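Glyceraldehyde-3-phosphate dehydrogenase (Sulfolobus solfataricus, PDB 1B7G) catalyses the phosphorylating oxidation of D-glyceraldehyde 3-phosphate in glycolysis, using NADP in preference to NAD. Local coordinates at residues Leu248-Ser251 / Lys252-Ala255. The protein carries 1 engineered substitution. Numbering follows the deposited sequence.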
# COMPACT_ATOMS: atom_id res chain seq x y z
N LEU A 248 -12.39 3.91 15.55
CA LEU A 248 -11.73 4.77 16.52
C LEU A 248 -10.23 4.42 16.48
O LEU A 248 -9.88 3.27 16.19
CB LEU A 248 -12.26 4.61 17.94
CG LEU A 248 -13.68 5.15 18.19
CD1 LEU A 248 -14.13 4.89 19.62
CD2 LEU A 248 -13.76 6.66 17.91
N ILE A 249 -9.42 5.44 16.64
CA ILE A 249 -7.95 5.29 16.67
C ILE A 249 -7.48 5.74 18.07
O ILE A 249 -7.64 6.93 18.41
CB ILE A 249 -7.29 6.24 15.66
CG1 ILE A 249 -7.86 6.10 14.26
CG2 ILE A 249 -5.76 6.11 15.68
CD1 ILE A 249 -7.80 4.79 13.54
N SER A 250 -6.98 4.84 18.86
CA SER A 250 -6.48 5.11 20.20
C SER A 250 -5.07 5.69 20.13
O SER A 250 -4.46 5.75 19.07
CB SER A 250 -6.47 3.82 21.03
OG SER A 250 -5.34 3.00 20.74
N SER A 251 -4.51 6.04 21.29
CA SER A 251 -3.11 6.50 21.31
C SER A 251 -2.26 5.45 22.01
O SER A 251 -1.21 5.73 22.56
CB SER A 251 -3.08 7.82 22.12
OG SER A 251 -3.64 7.55 23.39
N LYS A 252 -2.74 4.21 22.06
CA LYS A 252 -2.06 3.14 22.77
C LYS A 252 -0.89 2.52 22.02
O LYS A 252 0.08 2.05 22.62
CB LYS A 252 -3.11 2.06 23.08
CG LYS A 252 -2.64 0.90 23.93
CD LYS A 252 -3.85 0.14 24.48
CE LYS A 252 -3.42 -0.94 25.45
NZ LYS A 252 -4.56 -1.85 25.81
N TYR A 253 -1.03 2.43 20.70
CA TYR A 253 0.00 1.73 19.92
C TYR A 253 0.81 2.62 19.03
O TYR A 253 1.36 2.14 18.02
CB TYR A 253 -0.70 0.59 19.18
CG TYR A 253 -1.43 -0.35 20.14
CD1 TYR A 253 -0.68 -1.17 20.98
CD2 TYR A 253 -2.81 -0.43 20.16
CE1 TYR A 253 -1.30 -2.06 21.83
CE2 TYR A 253 -3.46 -1.32 21.01
CZ TYR A 253 -2.69 -2.13 21.83
OH TYR A 253 -3.30 -2.99 22.68
N ASP A 254 0.95 3.91 19.37
CA ASP A 254 1.83 4.74 18.53
C ASP A 254 1.41 4.73 17.08
O ASP A 254 2.27 4.65 16.20
CB ASP A 254 3.30 4.35 18.75
CG ASP A 254 4.25 5.51 18.43
OD1 ASP A 254 3.81 6.66 18.23
OD2 ASP A 254 5.47 5.23 18.33
N ALA A 255 0.12 4.89 16.75
CA ALA A 255 -0.26 4.89 15.35
C ALA A 255 -1.04 6.14 14.93
O ALA A 255 -1.78 6.10 13.94
CB ALA A 255 -1.04 3.62 14.96
O HOH W 1 -2.49 3.70 18.62
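OG of S250 accepts a hydrogen bond from the backbone N of K252, 3.2 Å long and nearly straight at 164°, the bond of an ST turn as the chain leaves strand 246-249. With chi1 at 80°, OG is set between the backbone N and the carbonyl carbon of S250, close enough to meet CB of K252 at 3.4 Å as well. It is also hydrogen-bonded to the C-terminal carboxylate of I340, and an alanine here would probably leave both the K252 amide and that carboxylate without this partner. Packing is equally close where K252 lays its CG over the centre of the Y253 ring, 3.6 Å above the plane; its extended chain then carries NZ to a weak hydrogen bond with O of S63 of the second subunit. A water spans the turn, donating to O of S250 (2.9 Å) and accepting from N of Y253 (2.8 Å). S251 is exposed, yet its hydroxyl is hydrogen-bonded to OD2 of D283; the looser part is exposed D254, pointing away. Within the C-terminal domain, Y253 packs against F41 and P36 of the second subunit, and the turn links helix 258-267 to strand 246-249, which runs parallel to strand 278-288, with backbone bonds from L248 and S250 to C-terminal residues 337-340.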